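DinB-like domain-containing protein (Enterococcus faecalis, PDB 3CEX) is of unknown function but belongs to the DinB superfamily of helical-bundle proteins, several relatives of which are metal-dependent enzymes. Local coordinates at residues 59-63 and 117-121; 129-134 and 143-148. All blocks are in the same frame, centred on the assembly; numbering follows the deposited sequence.

Interaction 1: residues 59-63 and 117-121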
ATOM      1  N   ILE A  59      -2.577   1.738 -17.441  1.00 32.81           N
ATOM      2  CA  ILE A  59      -3.951   2.018 -17.813  1.00 33.86           C
ATOM      3  C   ILE A  59      -4.000   2.442 -19.261  1.00 34.04           C
ATOM      4  O   ILE A  59      -4.899   2.036 -19.972  1.00 34.99           O
ATOM      5  CB  ILE A  59      -4.631   3.115 -16.925  1.00 33.29           C
ATOM      6  CG1 ILE A  59      -4.740   2.655 -15.476  1.00 33.23           C
ATOM      7  CG2 ILE A  59      -6.025   3.481 -17.499  1.00 33.11           C
ATOM      8  CD1 ILE A  59      -5.722   1.526 -15.249  1.00 31.03           C
ATOM      9  N   SER A  60      -3.034   3.223 -19.722  1.00 34.57           N
ATOM     10  CA  SER A  60      -3.040   3.625 -21.144  1.00 35.24           C
ATOM     11  C   SER A  60      -2.863   2.411 -22.070  1.00 35.94           C
ATOM     12  O   SER A  60      -3.500   2.349 -23.108  1.00 36.64           O
ATOM     13  CB  SER A  60      -1.989   4.695 -21.434  1.00 34.22           C
ATOM     14  OG  SER A  60      -2.322   5.893 -20.753  1.00 34.34           O
ATOM     15  N   ALA A  61      -2.012   1.463 -21.680  1.00 36.93           N
ATOM     16  CA  ALA A  61      -1.845   0.186 -22.394  1.00 37.78           C
ATOM     17  C   ALA A  61      -3.134  -0.681 -22.425  1.00 38.90           C
ATOM     18  O   ALA A  61      -3.486  -1.213 -23.459  1.00 39.32           O
ATOM     19  CB  ALA A  61      -0.671  -0.607 -21.799  1.00 37.07           C
ATOM     20  N   LEU A  62      -3.844  -0.807 -21.308  1.00 39.96           N
ATOM     21  CA  LEU A  62      -5.167  -1.464 -21.303  1.00 41.21           C
ATOM     22  C   LEU A  62      -6.205  -0.732 -22.163  1.00 42.62           C
ATOM     23  O   LEU A  62      -7.144  -1.340 -22.668  1.00 43.22           O
ATOM     24  CB  LEU A  62      -5.724  -1.558 -19.883  1.00 40.71           C
ATOM     25  CG  LEU A  62      -4.981  -2.478 -18.923  1.00 39.91           C
ATOM     26  CD1 LEU A  62      -5.575  -2.326 -17.549  1.00 38.12           C
ATOM     27  CD2 LEU A  62      -5.014  -3.954 -19.391  1.00 38.75           C
ATOM     28  N   ASN A  63      -6.037   0.583 -22.290  1.00 44.07           N
ATOM     29  CA  ASN A  63      -6.970   1.438 -23.004  1.00 44.88           C
ATOM     30  C   ASN A  63      -6.542   1.646 -24.452  1.00 45.46           C
ATOM     31  O   ASN A  63      -7.157   2.427 -25.165  1.00 46.43           O
ATOM     32  CB  ASN A  63      -7.043   2.780 -22.283  1.00 45.31           C
ATOM     33  CG  ASN A  63      -8.356   3.460 -22.454  1.00 47.42           C
ATOM     34  OD1 ASN A  63      -9.395   2.890 -22.144  1.00 51.17           O
ATOM     35  ND2 ASN A  63      -8.329   4.704 -22.943  1.00 48.90           N
ATOM     36  N   LEU A 117      -7.290   9.386 -14.832  1.00 30.48           N
ATOM     37  CA  LEU A 117      -7.297   8.412 -15.914  1.00 30.38           C
ATOM     38  C   LEU A 117      -7.667   7.014 -15.395  1.00 29.54           C
ATOM     39  O   LEU A 117      -8.508   6.309 -15.984  1.00 28.83           O
ATOM     40  CB  LEU A 117      -5.909   8.363 -16.574  1.00 30.16           C
ATOM     41  CG  LEU A 117      -5.738   7.378 -17.745  1.00 31.54           C
ATOM     42  CD1 LEU A 117      -6.441   7.889 -19.037  1.00 33.25           C
ATOM     43  CD2 LEU A 117      -4.229   7.082 -17.989  1.00 31.18           C
ATOM     44  N   THR A 118      -7.027   6.626 -14.296  1.00 29.66           N
ATOM     45  CA  THR A 118      -7.229   5.304 -13.691  1.00 29.93           C
ATOM     46  C   THR A 118      -8.691   5.178 -13.272  1.00 29.86           C
ATOM     47  O   THR A 118      -9.358   4.209 -13.606  1.00 27.67           O
ATOM     48  CB  THR A 118      -6.265   5.076 -12.516  1.00 29.57           C
ATOM     49  OG1 THR A 118      -4.915   5.234 -12.982  1.00 30.84           O
ATOM     50  CG2 THR A 118      -6.437   3.670 -11.905  1.00 29.24           C
ATOM     51  N   LYS A 119      -9.199   6.190 -12.583  1.00 30.86           N
ATOM     52  CA  LYS A 119     -10.576   6.136 -12.076  1.00 32.09           C
ATOM     53  C   LYS A 119     -11.604   6.114 -13.197  1.00 32.31           C
ATOM     54  O   LYS A 119     -12.652   5.477 -13.063  1.00 33.28           O
ATOM     55  CB  LYS A 119     -10.849   7.311 -11.146  1.00 32.95           C
ATOM     56  CG  LYS A 119     -10.086   7.225  -9.832  1.00 34.96           C
ATOM     57  CD  LYS A 119     -10.184   8.550  -9.034  1.00 35.62           C
ATOM     58  CE  LYS A 119     -11.216   8.487  -7.994  1.00 38.42           C
ATOM     59  NZ  LYS A 119     -11.383   9.804  -7.270  1.00 40.62           N
ATOM     60  N   SER A 120     -11.318   6.835 -14.280  1.00 31.61           N
ATOM     61  CA  SER A 120     -12.129   6.808 -15.474  1.00 32.14           C
ATOM     62  C   SER A 120     -12.161   5.413 -16.076  1.00 31.04           C
ATOM     63  O   SER A 120     -13.218   4.933 -16.417  1.00 30.13           O
ATOM     64  CB  SER A 120     -11.598   7.786 -16.520  1.00 32.32           C
ATOM     65  OG  SER A 120     -12.358   7.692 -17.720  1.00 36.45           O
ATOM     66  N   TYR A 121     -11.010   4.762 -16.166  1.00 30.44           N
ATOM     67  CA  TYR A 121     -10.963   3.416 -16.717  1.00 30.25           C
ATOM     68  C   TYR A 121     -11.776   2.470 -15.829  1.00 29.95           C
ATOM     69  O   TYR A 121     -12.605   1.694 -16.333  1.00 28.59           O
ATOM     70  CB  TYR A 121      -9.515   2.913 -16.887  1.00 30.25           C
ATOM     71  CG  TYR A 121      -9.437   1.575 -17.604  1.00 30.58           C
ATOM     72  CD1 TYR A 121      -9.447   1.504 -18.989  1.00 32.04           C
ATOM     73  CD2 TYR A 121      -9.372   0.390 -16.902  1.00 32.43           C
ATOM     74  CE1 TYR A 121      -9.399   0.275 -19.650  1.00 31.96           C
ATOM     75  CE2 TYR A 121      -9.326  -0.844 -17.559  1.00 30.56           C
ATOM     76  CZ  TYR A 121      -9.341  -0.884 -18.920  1.00 31.53           C
ATOM     77  OH  TYR A 121      -9.321  -2.096 -19.544  1.00 32.58           O
TER
HETATM   78  O   HOH W   1      -9.774  -1.971 -22.088  1.00 50.33           O

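Interaction 2: residues 129-134 and 143-148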
ATOM      1  N   GLN A 129     -15.191  -8.014 -18.971  1.00 38.72           N
ATOM      2  CA  GLN A 129     -13.851  -7.753 -19.499  1.00 37.77           C
ATOM      3  C   GLN A 129     -12.732  -8.092 -18.511  1.00 36.56           C
ATOM      4  O   GLN A 129     -11.587  -8.235 -18.921  1.00 35.08           O
ATOM      5  CB  GLN A 129     -13.712  -6.294 -19.908  1.00 37.31           C
ATOM      6  CG  GLN A 129     -14.594  -5.860 -21.035  1.00 38.55           C
ATOM      7  CD  GLN A 129     -14.586  -4.352 -21.210  1.00 39.62           C
ATOM      8  OE1 GLN A 129     -15.020  -3.602 -20.324  1.00 41.65           O
ATOM      9  NE2 GLN A 129     -14.100  -3.895 -22.364  1.00 43.17           N
ATOM     10  N   LEU A 130     -13.055  -8.195 -17.223  1.00 35.54           N
ATOM     11  CA  LEU A 130     -12.018  -8.426 -16.217  1.00 35.58           C
ATOM     12  C   LEU A 130     -11.306  -9.780 -16.363  1.00 34.79           C
ATOM     13  O   LEU A 130     -10.155  -9.913 -15.975  1.00 33.57           O
ATOM     14  CB  LEU A 130     -12.576  -8.279 -14.794  1.00 35.62           C
ATOM     15  CG  LEU A 130     -12.960  -6.866 -14.344  1.00 35.48           C
ATOM     16  CD1 LEU A 130     -13.647  -6.971 -12.982  1.00 36.16           C
ATOM     17  CD2 LEU A 130     -11.731  -5.922 -14.301  1.00 35.72           C
ATOM     18  N   SER A 131     -11.984 -10.770 -16.943  1.00 34.63           N
ATOM     19  CA  SER A 131     -11.381 -12.087 -17.134  1.00 34.56           C
ATOM     20  C   SER A 131     -10.529 -12.177 -18.405  1.00 33.92           C
ATOM     21  O   SER A 131      -9.921 -13.213 -18.662  1.00 34.09           O
ATOM     22  CB  SER A 131     -12.464 -13.181 -17.165  1.00 34.28           C
ATOM     23  OG  SER A 131     -13.309 -13.014 -18.280  1.00 35.50           O
ATOM     24  N   ASP A 132     -10.507 -11.127 -19.217  1.00 33.34           N
ATOM     25  CA  ASP A 132      -9.744 -11.158 -20.469  1.00 33.11           C
ATOM     26  C   ASP A 132      -8.247 -11.392 -20.226  1.00 32.30           C
ATOM     27  O   ASP A 132      -7.652 -10.680 -19.443  1.00 29.61           O
ATOM     28  CB  ASP A 132      -9.872  -9.818 -21.183  1.00 33.30           C
ATOM     29  CG  ASP A 132     -11.252  -9.598 -21.803  1.00 37.36           C
ATOM     30  OD1 ASP A 132     -12.049 -10.573 -21.893  1.00 41.88           O
ATOM     31  OD2 ASP A 132     -11.516  -8.446 -22.236  1.00 40.18           O
ATOM     32  N   VAL A 133      -7.646 -12.337 -20.947  1.00 31.70           N
ATOM     33  CA  VAL A 133      -6.192 -12.529 -20.918  1.00 32.31           C
ATOM     34  C   VAL A 133      -5.474 -11.441 -21.738  1.00 32.24           C
ATOM     35  O   VAL A 133      -5.681 -11.299 -22.945  1.00 31.62           O
ATOM     36  CB  VAL A 133      -5.803 -13.972 -21.388  1.00 32.14           C
ATOM     37  CG1 VAL A 133      -4.284 -14.135 -21.561  1.00 29.99           C
ATOM     38  CG2 VAL A 133      -6.336 -14.999 -20.403  1.00 30.83           C
ATOM     39  N   ILE A 134      -4.618 -10.677 -21.078  1.00 32.72           N
ATOM     40  CA  ILE A 134      -3.859  -9.619 -21.739  1.00 34.11           C
ATOM     41  C   ILE A 134      -2.403 -10.013 -22.015  1.00 34.75           C
ATOM     42  O   ILE A 134      -1.767  -9.428 -22.903  1.00 34.77           O
ATOM     43  CB  ILE A 134      -3.930  -8.243 -20.995  1.00 34.74           C
ATOM     44  CG1 ILE A 134      -3.352  -8.306 -19.595  1.00 35.04           C
ATOM     45  CG2 ILE A 134      -5.385  -7.701 -20.919  1.00 34.11           C
ATOM     46  CD1 ILE A 134      -3.216  -6.965 -18.980  1.00 35.77           C
ATOM     47  N   THR A 143      -4.413 -11.458 -16.676  1.00 28.79           N
ATOM     48  CA  THR A 143      -5.701 -10.955 -17.092  1.00 28.62           C
ATOM     49  C   THR A 143      -5.801  -9.480 -16.782  1.00 29.02           C
ATOM     50  O   THR A 143      -4.970  -8.924 -16.064  1.00 27.44           O
ATOM     51  CB  THR A 143      -6.801 -11.640 -16.282  1.00 29.22           C
ATOM     52  OG1 THR A 143      -6.587 -11.373 -14.875  1.00 28.48           O
ATOM     53  CG2 THR A 143      -6.826 -13.164 -16.544  1.00 28.18           C
ATOM     54  N   ARG A 144      -6.853  -8.847 -17.293  1.00 29.42           N
ATOM     55  CA  ARG A 144      -7.098  -7.444 -17.018  1.00 30.10           C
ATOM     56  C   ARG A 144      -7.141  -7.209 -15.491  1.00 30.25           C
ATOM     57  O   ARG A 144      -6.592  -6.231 -14.980  1.00 28.83           O
ATOM     58  CB  ARG A 144      -8.407  -7.027 -17.665  1.00 30.20           C
ATOM     59  CG  ARG A 144      -8.631  -5.556 -17.818  1.00 30.98           C
ATOM     60  CD  ARG A 144      -9.854  -5.308 -18.705  1.00 32.59           C
ATOM     61  NE  ARG A 144      -9.768  -6.023 -19.974  1.00 32.19           N
ATOM     62  CZ  ARG A 144      -9.140  -5.581 -21.054  1.00 34.05           C
ATOM     63  NH1 ARG A 144      -8.541  -4.403 -21.073  1.00 37.83           N
ATOM     64  NH2 ARG A 144      -9.125  -6.317 -22.134  1.00 36.07           N
ATOM     65  N   GLN A 145      -7.801  -8.133 -14.800  1.00 30.67           N
ATOM     66  CA  GLN A 145      -8.041  -8.034 -13.379  1.00 31.89           C
ATOM     67  C   GLN A 145      -6.739  -8.021 -12.594  1.00 30.73           C
ATOM     68  O   GLN A 145      -6.553  -7.170 -11.720  1.00 31.11           O
ATOM     69  CB  GLN A 145      -8.902  -9.209 -12.932  1.00 31.57           C
ATOM     70  CG  GLN A 145      -9.239  -9.171 -11.461  1.00 35.57           C
ATOM     71  CD  GLN A 145     -10.467  -9.996 -11.153  1.00 36.08           C
ATOM     72  OE1 GLN A 145     -11.473  -9.892 -11.862  1.00 42.52           O
ATOM     73  NE2 GLN A 145     -10.409 -10.798 -10.085  1.00 40.71           N
ATOM     74  N   VAL A 146      -5.831  -8.933 -12.949  1.00 30.69           N
ATOM     75  CA  VAL A 146      -4.516  -9.036 -12.307  1.00 30.75           C
ATOM     76  C   VAL A 146      -3.731  -7.726 -12.487  1.00 30.99           C
ATOM     77  O   VAL A 146      -3.120  -7.197 -11.553  1.00 29.72           O
ATOM     78  CB  VAL A 146      -3.748 -10.269 -12.845  1.00 31.28           C
ATOM     79  CG1 VAL A 146      -2.263 -10.203 -12.489  1.00 30.48           C
ATOM     80  CG2 VAL A 146      -4.366 -11.566 -12.277  1.00 31.20           C
ATOM     81  N   ARG A 147      -3.820  -7.148 -13.682  1.00 30.87           N
ATOM     82  CA  ARG A 147      -3.075  -5.938 -13.986  1.00 30.55           C
ATOM     83  C   ARG A 147      -3.633  -4.750 -13.194  1.00 29.82           C
ATOM     84  O   ARG A 147      -2.861  -3.945 -12.665  1.00 30.09           O
ATOM     85  CB  ARG A 147      -3.127  -5.719 -15.481  1.00 31.94           C
ATOM     86  CG  ARG A 147      -2.568  -4.488 -16.016  1.00 35.84           C
ATOM     87  CD  ARG A 147      -1.061  -4.413 -15.894  1.00 41.32           C
ATOM     88  NE  ARG A 147      -0.299  -5.656 -16.026  1.00 43.54           N
ATOM     89  CZ  ARG A 147       0.254  -6.122 -17.146  1.00 43.16           C
ATOM     90  NH1 ARG A 147       0.079  -5.531 -18.310  1.00 46.57           N
ATOM     91  NH2 ARG A 147       0.981  -7.222 -17.093  1.00 44.11           N
ATOM     92  N   LEU A 148      -4.957  -4.657 -13.107  1.00 29.97           N
ATOM     93  CA  LEU A 148      -5.627  -3.641 -12.306  1.00 29.93           C
ATOM     94  C   LEU A 148      -5.297  -3.739 -10.820  1.00 29.36           C
ATOM     95  O   LEU A 148      -5.072  -2.729 -10.184  1.00 29.40           O
ATOM     96  CB  LEU A 148      -7.148  -3.708 -12.495  1.00 29.92           C
ATOM     97  CG  LEU A 148      -7.636  -3.242 -13.888  1.00 31.15           C
ATOM     98  CD1 LEU A 148      -9.134  -3.514 -14.117  1.00 31.86           C
ATOM     99  CD2 LEU A 148      -7.291  -1.741 -14.096  1.00 29.65           C
TER

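Interaction 1: residues 59-63 and 117-121
Y121 lays its side chain across the end of helix 44-62, meeting I59 at its root, N63 along one edge of the ring and L62 at the hydroxyl end. With CG anti to the backbone N (chi1 -174°), the ring leaves helix 104-124 toward the last turn of the other helix. I59 approaches the base of this side chain obliquely: its CG2 branch lies 3.6 Å from Y121 CB and is also close to CG. Farther out, L62 stands at about a right angle to the tyrosine, and L62 CB comes within 3.8 Å of Y121 CZ. N63 slides past in the opposite direction; its amide is turned 86° from the ring plane, and N63 OD1 meets the ring edge near its plane, 3.4 Å from Y121 CD1.

I59 is shared between three residues of the other helix. While CG2 serves Y121 and also touches L117 CG at 3.9 Å, the CG1 branch crosses T118 at about a right angle, and CD1 reaches T118 CG2. These are interhelical contacts of the DinB bundle, made where helix 44-62 ends against helix 104-124; from a third helix, 144-170, L148 packs on both I59 and L62, and R144 and R147 on L62. L117 extends past I59 so that its CD2 methyl touches S60 OG at 3.6 Å, a van der Waals contact; the hydroxyl itself is hydrogen-bonded to D56 O. T118 OG1 likewise bonds within its own helix, to S114 O.

No direct hydrogen bond links the two segments. Instead, a water lying in the plane of the tyrosine ring donates to L62 O at 2.8 Å and is hydrogen-bonded to Y121 OH at 2.6 Å. The same phenol oxygen is probably hydrogen-bonded to R144 NH1, so both water and arginine hold the outer end of the ring.

Interaction 2: residues 129-134 and 143-148
R144 bonds to the 129-134 loop through both its backbone and its side chain. Its N donates to D132 O at 2.9 Å, while NE, on a chain bent at chi3 (-53°), donates to Q129 O at 3.1 Å from above the carbonyl plane. That carbonyl also accepts from D132 N, and the two donors reach it from opposite faces of its plane. D132 OD2 takes R144 NH2 on its anti lone pair, 3.2 Å away, in a salt bridge; the oxygen lies somewhat tilted from the guanidinium plane, and carboxylate and guanidinium planes are 82° apart. NH1 turns to Y121 OH, and I134 CG2 lies over one face of the guanidinium.

Q145 N donates to L130 O at 3.2 Å. Its side-chain NE2 turns to E12 of the second subunit. T143 is the N-cap of helix 144-170: OG1 accepts from V146 N at 3.2 Å, and the residue also forms a non-hydrogen-bonded antiparallel pair with V133. Apolar contact is made where L130 CD2 meets L148 CD1 at 3.5 Å. Separately, I134 CD1 lies over one face of the R147 guanidinium, offset toward the rim.

The first-turn amides of R144, Q145 and V146 thus all find acceptors, two of them carbonyls of the loop, which ties the loop to the helix start, while D132 and the Q129 carbonyl probably offset the guanidinium charge of R144.

Overall arrangement
Interactions 1 and 2 lie on the same side of the chain's centre, about 13 Å apart between their centres, and come in series along the chain, interaction 1 closing before interaction 2 opens. The first joins helices 44-62 and 104-124; the second secures the start of helix 144-170 beside the loop and short strand that follow helix 104-124. They meet directly, Y121 and R144 being the polar point they share, and L62 CD2 packs on I134 CD1 at 3.5 Å. Three bundle helices and the two-stranded hairpin therefore converge at one end of the DinB-like domain, where interaction 2 also borders the second subunit.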